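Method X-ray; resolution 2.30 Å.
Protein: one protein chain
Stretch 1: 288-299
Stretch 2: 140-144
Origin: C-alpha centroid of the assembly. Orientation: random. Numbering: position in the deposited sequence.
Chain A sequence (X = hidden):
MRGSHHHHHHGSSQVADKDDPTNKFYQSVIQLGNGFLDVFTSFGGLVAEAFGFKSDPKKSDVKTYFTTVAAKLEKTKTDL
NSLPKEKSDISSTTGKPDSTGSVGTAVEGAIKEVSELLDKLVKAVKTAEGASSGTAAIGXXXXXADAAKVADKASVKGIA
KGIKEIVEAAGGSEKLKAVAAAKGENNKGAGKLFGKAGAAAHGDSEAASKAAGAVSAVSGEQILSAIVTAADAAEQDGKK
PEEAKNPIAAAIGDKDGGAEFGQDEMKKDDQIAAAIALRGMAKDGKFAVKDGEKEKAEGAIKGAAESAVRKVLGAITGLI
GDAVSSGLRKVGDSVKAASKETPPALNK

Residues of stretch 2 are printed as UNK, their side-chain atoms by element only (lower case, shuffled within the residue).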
ATOM      1  N   ALA A 288     -15.740  -5.024   5.541  1.00 23.47           N
ATOM      2  CA  ALA A 288     -17.053  -5.448   6.007  1.00 26.66           C
ATOM      3  C   ALA A 288     -18.207  -5.375   4.998  1.00 26.09           C
ATOM      4  O   ALA A 288     -18.299  -4.454   4.179  1.00 24.92           O
ATOM      5  CB  ALA A 288     -17.408  -4.663   7.265  1.00 28.34           C
ATOM      6  N   VAL A 289     -19.091  -6.363   5.083  1.00 26.73           N
ATOM      7  CA  VAL A 289     -20.258  -6.452   4.216  1.00 28.29           C
ATOM      8  C   VAL A 289     -21.487  -6.808   5.072  1.00 31.61           C
ATOM      9  O   VAL A 289     -21.345  -7.250   6.222  1.00 28.13           O
ATOM     10  CB  VAL A 289     -20.066  -7.548   3.137  1.00 28.14           C
ATOM     11  CG1 VAL A 289     -18.873  -7.216   2.246  1.00 25.78           C
ATOM     12  CG2 VAL A 289     -19.863  -8.903   3.803  1.00 27.02           C
ATOM     13  N   LYS A 290     -22.680  -6.603   4.511  1.00 34.36           N
ATOM     14  CA  LYS A 290     -23.937  -6.921   5.194  1.00 38.40           C
ATOM     15  C   LYS A 290     -24.048  -8.441   5.238  1.00 41.21           C
ATOM     16  O   LYS A 290     -23.392  -9.129   4.456  1.00 42.14           O
ATOM     17  CB  LYS A 290     -25.139  -6.373   4.407  1.00 38.22           C
ATOM     18  CG  LYS A 290     -25.068  -4.890   4.077  1.00 39.03           C
ATOM     19  CD  LYS A 290     -26.121  -4.459   3.044  1.00 39.33           C
ATOM     20  CE  LYS A 290     -27.553  -4.492   3.578  1.00 38.77           C
ATOM     21  NZ  LYS A 290     -28.157  -5.856   3.661  1.00 36.77           N
ATOM     22  N   ASP A 291     -24.868  -8.971   6.142  1.00 44.43           N
ATOM     23  CA  ASP A 291     -25.047 -10.418   6.214  1.00 46.38           C
ATOM     24  C   ASP A 291     -25.795 -10.849   4.957  1.00 47.47           C
ATOM     25  O   ASP A 291     -26.670 -10.130   4.465  1.00 46.72           O
ATOM     26  CB  ASP A 291     -25.833 -10.816   7.466  1.00 48.98           C
ATOM     27  CG  ASP A 291     -26.602  -9.662   8.065  1.00 50.87           C
ATOM     28  OD1 ASP A 291     -27.402  -9.027   7.340  1.00 50.72           O
ATOM     29  OD2 ASP A 291     -26.404  -9.394   9.269  1.00 52.99           O
ATOM     30  N   GLY A 292     -25.445 -12.019   4.432  1.00 48.17           N
ATOM     31  CA  GLY A 292     -26.079 -12.487   3.214  1.00 46.94           C
ATOM     32  C   GLY A 292     -25.389 -11.851   2.021  1.00 45.93           C
ATOM     33  O   GLY A 292     -25.882 -11.907   0.896  1.00 45.59           O
ATOM     34  N   GLU A 293     -24.237 -11.235   2.276  1.00 44.85           N
ATOM     35  CA  GLU A 293     -23.463 -10.585   1.223  1.00 43.24           C
ATOM     36  C   GLU A 293     -22.044 -11.128   1.081  1.00 40.97           C
ATOM     37  O   GLU A 293     -21.454 -11.040   0.010  1.00 41.23           O
ATOM     38  CB  GLU A 293     -23.390  -9.079   1.469  1.00 42.20           C
ATOM     39  CG  GLU A 293     -24.569  -8.304   0.921  1.00 41.08           C
ATOM     40  CD  GLU A 293     -24.730  -8.488  -0.567  1.00 40.61           C
ATOM     41  OE1 GLU A 293     -23.744  -8.291  -1.304  1.00 37.51           O
ATOM     42  OE2 GLU A 293     -25.847  -8.831  -1.000  1.00 44.21           O
ATOM     43  N   LYS A 294     -21.500 -11.680   2.158  1.00 39.49           N
ATOM     44  CA  LYS A 294     -20.144 -12.210   2.135  1.00 40.55           C
ATOM     45  C   LYS A 294     -19.864 -13.011   0.876  1.00 40.86           C
ATOM     46  O   LYS A 294     -19.034 -12.633   0.061  1.00 42.52           O
ATOM     47  CB  LYS A 294     -19.886 -13.096   3.356  1.00 39.68           C
ATOM     48  CG  LYS A 294     -18.535 -13.782   3.321  1.00 41.22           C
ATOM     49  CD  LYS A 294     -18.339 -14.734   4.488  1.00 42.42           C
ATOM     50  CE  LYS A 294     -18.097 -13.988   5.780  1.00 45.25           C
ATOM     51  NZ  LYS A 294     -16.847 -13.187   5.717  1.00 46.03           N
ATOM     52  N   GLU A 295     -20.572 -14.120   0.723  1.00 41.13           N
ATOM     53  CA  GLU A 295     -20.392 -14.986  -0.429  1.00 40.66           C
ATOM     54  C   GLU A 295     -20.643 -14.259  -1.742  1.00 38.21           C
ATOM     55  O   GLU A 295     -20.137 -14.654  -2.789  1.00 37.16           O
ATOM     56  CB  GLU A 295     -21.335 -16.185  -0.318  1.00 42.83           C
ATOM     57  CG  GLU A 295     -21.309 -16.854   1.048  1.00 48.71           C
ATOM     58  CD  GLU A 295     -22.410 -16.354   1.975  1.00 52.76           C
ATOM     59  OE1 GLU A 295     -22.657 -15.124   2.019  1.00 51.41           O
ATOM     60  OE2 GLU A 295     -23.024 -17.199   2.671  1.00 54.80           O
ATOM     61  N   LYS A 296     -21.413 -13.182  -1.679  1.00 35.99           N
ATOM     62  CA  LYS A 296     -21.766 -12.432  -2.880  1.00 33.51           C
ATOM     63  C   LYS A 296     -20.774 -11.333  -3.249  1.00 30.19           C
ATOM     64  O   LYS A 296     -20.688 -10.938  -4.417  1.00 28.01           O
ATOM     65  CB  LYS A 296     -23.170 -11.835  -2.707  1.00 34.82           C
ATOM     66  CG  LYS A 296     -23.738 -11.172  -3.954  1.00 36.26           C
ATOM     67  CD  LYS A 296     -25.156 -10.630  -3.738  1.00 39.29           C
ATOM     68  CE  LYS A 296     -26.143 -11.738  -3.378  1.00 40.99           C
ATOM     69  NZ  LYS A 296     -27.567 -11.343  -3.631  1.00 41.22           N
ATOM     70  N   ALA A 297     -20.017 -10.853  -2.265  1.00 28.38           N
ATOM     71  CA  ALA A 297     -19.065  -9.772  -2.503  1.00 26.41           C
ATOM     72  C   ALA A 297     -17.622 -10.074  -2.094  1.00 24.35           C
ATOM     73  O   ALA A 297     -16.713  -9.320  -2.431  1.00 25.40           O
ATOM     74  CB  ALA A 297     -19.552  -8.506  -1.797  1.00 26.90           C
ATOM     75  N   GLU A 298     -17.415 -11.167  -1.373  1.00 22.21           N
ATOM     76  CA  GLU A 298     -16.078 -11.568  -0.909  1.00 24.17           C
ATOM     77  C   GLU A 298     -15.015 -11.534  -2.019  1.00 23.30           C
ATOM     78  O   GLU A 298     -14.014 -10.805  -1.934  1.00 22.10           O
ATOM     79  CB  GLU A 298     -16.149 -12.984  -0.345  1.00 27.86           C
ATOM     80  CG  GLU A 298     -14.951 -13.413   0.476  1.00 35.84           C
ATOM     81  CD  GLU A 298     -15.137 -14.816   1.035  1.00 39.80           C
ATOM     82  OE1 GLU A 298     -16.260 -15.122   1.508  1.00 38.99           O
ATOM     83  OE2 GLU A 298     -14.168 -15.606   1.007  1.00 40.21           O
ATOM     84  N   GLY A 299     -15.251 -12.345  -3.048  1.00 20.28           N
ATOM     85  CA  GLY A 299     -14.343 -12.452  -4.176  1.00 21.17           C
ATOM     86  C   GLY A 299     -13.902 -11.133  -4.768  1.00 21.09           C
ATOM     87  O   GLY A 299     -12.727 -10.945  -5.063  1.00 20.13           O
ATOM     88  N   UNK A 140      -9.113  -9.807   3.899  1.00 26.92           N
ATOM     89  CA  UNK A 140      -9.985 -10.342   4.931  1.00 27.81           C
ATOM     90  C   UNK A 140     -11.350  -9.691   4.801  1.00 26.19           C
ATOM     91  O   UNK A 140     -11.450  -8.472   4.757  1.00 25.98           O
ATOM     92  c   UNK A 140      -8.756 -11.227   6.971  1.00 38.86           C
ATOM     93  o   UNK A 140     -10.656 -12.241   7.971  1.00 45.55           O
ATOM     94  o   UNK A 140      -9.539 -13.424   6.495  1.00 43.02           O
ATOM     95  c   UNK A 140      -9.717 -12.382   7.160  1.00 41.31           C
ATOM     96  c   UNK A 140      -9.416 -10.040   6.318  1.00 31.90           C
ATOM     97  N   UNK A 141     -12.394 -10.510   4.747  1.00 26.35           N
ATOM     98  CA  UNK A 141     -13.766 -10.029   4.618  1.00 26.64           C
ATOM     99  C   UNK A 141     -14.626 -10.514   5.780  1.00 28.29           C
ATOM    100  O   UNK A 141     -14.715 -11.716   6.019  1.00 28.52           O
ATOM    101  c   UNK A 141     -15.875 -10.100   3.241  1.00 25.20           C
ATOM    102  c   UNK A 141     -14.412 -10.548   3.315  1.00 26.53           C
ATOM    103  c   UNK A 141     -13.610 -10.059   2.111  1.00 24.12           C
ATOM    104  N   UNK A 142     -15.264  -9.585   6.491  1.00 30.24           N
ATOM    105  CA  UNK A 142     -16.129  -9.945   7.619  1.00 30.36           C
ATOM    106  C   UNK A 142     -17.583  -9.525   7.406  1.00 32.53           C
ATOM    107  O   UNK A 142     -17.862  -8.436   6.898  1.00 31.38           O
ATOM    108  c   UNK A 142     -15.625  -9.322   8.949  1.00 28.72           C
ATOM    109  c   UNK A 142     -14.234  -9.840   9.265  1.00 31.14           C
ATOM    110  c   UNK A 142     -15.611  -7.814   8.858  1.00 26.19           C
ATOM    111  N   UNK A 143     -18.503 -10.402   7.799  1.00 34.38           N
ATOM    112  CA  UNK A 143     -19.934 -10.153   7.668  1.00 36.92           C
ATOM    113  C   UNK A 143     -20.590 -10.050   9.046  1.00 39.90           C
ATOM    114  O   UNK A 143     -21.682  -9.493   9.179  1.00 38.70           O
ATOM    115  c   UNK A 143     -20.579 -11.267   6.868  1.00 37.51           C
ATOM    116  N   UNK A 144     -19.921 -10.601  10.060  1.00 41.87           N
ATOM    117  CA  UNK A 144     -20.409 -10.562  11.437  1.00 43.79           C
ATOM    118  C   UNK A 144     -20.098  -9.207  12.065  1.00 43.64           C
ATOM    119  O   UNK A 144     -18.945  -8.781  12.107  1.00 42.26           O
ATOM    120  o   UNK A 144     -21.500 -13.212  11.837  1.00 52.51           O
ATOM    121  c   UNK A 144     -20.263 -13.043  11.948  1.00 51.01           C
ATOM    122  o   UNK A 144     -19.427 -13.966  11.807  1.00 52.06           O
ATOM    123  c   UNK A 144     -19.757 -11.658  12.286  1.00 46.34           C
TER

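Position 140 carries five side-chain atoms: three carbons in an unbranched chain, the third bearing two oxygens. A carboxylate at the end of two methylene-length links is that of glutamate, so this is Glu140. Its CA-to-CB bond points away from stretch 1, and although the end of the side chain comes nearer, it makes no contact there, which suits a charged chain in a partly exposed place.

Position 141 has three side-chain carbons, one attached to CA and carrying the other two. The CA-to-CB bond points toward stretch 1, and the carbons lie close to the side chains of Val289, Lys294 and Glu298. Branching at the first carbon with no heteroatom identifies Val141. Its CG1 lies 4.2 Å from Val289 CG2, and its CG2 lies 4.0 Å from Glu298 CG, the aliphatic part of that acidic chain. A compact, apolar, beta-branched residue suits a buried strand position whose side chain packs against Val289 and against the helix residues Lys294 and Glu298.

Position 142 shows the same pattern, one carbon carrying two, but directed to the face of the sheet where the CB of Ala288 also lies. One of its terminal carbons approaches Ala288 CB. The residue is Val142, and the contact is CG2 to Ala288 CB at 4.0 Å. Valine favours extended backbone, and here it fills buried space beside a small alanine.

Position 143 has a single side-chain carbon on a CA-to-CB bond set sideways to stretch 1; this CB lies 3.9 Å from Val289 CG2 and 3.8 Å from Lys294 CE. A lone methyl is that of Ala143, and a small apolar side chain suits a place where it packs against carbon atoms of both residues.

Position 144 has two side-chain carbons, the second bearing two oxygens: a short carboxylate, hence Asp144. Its CA-to-CB bond points away from stretch 1 and it touches nothing there, as befits an exposed acidic residue.

The contact rests on a short parallel bridge pairing Ala288 with Val142. Val289 N donates a hydrogen bond to Val142 O at 3.0 Å, and the same oxygen receives a CA-H...O contact from Ala288 CA at 3.2 Å. A second such contact joins Ala143 CA to Val289 O at 3.5 Å. From the helix Lys294 reaches back: its NZ comes within 2.6 Å of Val141 O, but the angle is too poor for a hydrogen bond. Val141 and Ala143 account for most of the surface that stretch 2 buries, and their side chains both pack against Val289.

Stretch 2 (140-144) EVVAD
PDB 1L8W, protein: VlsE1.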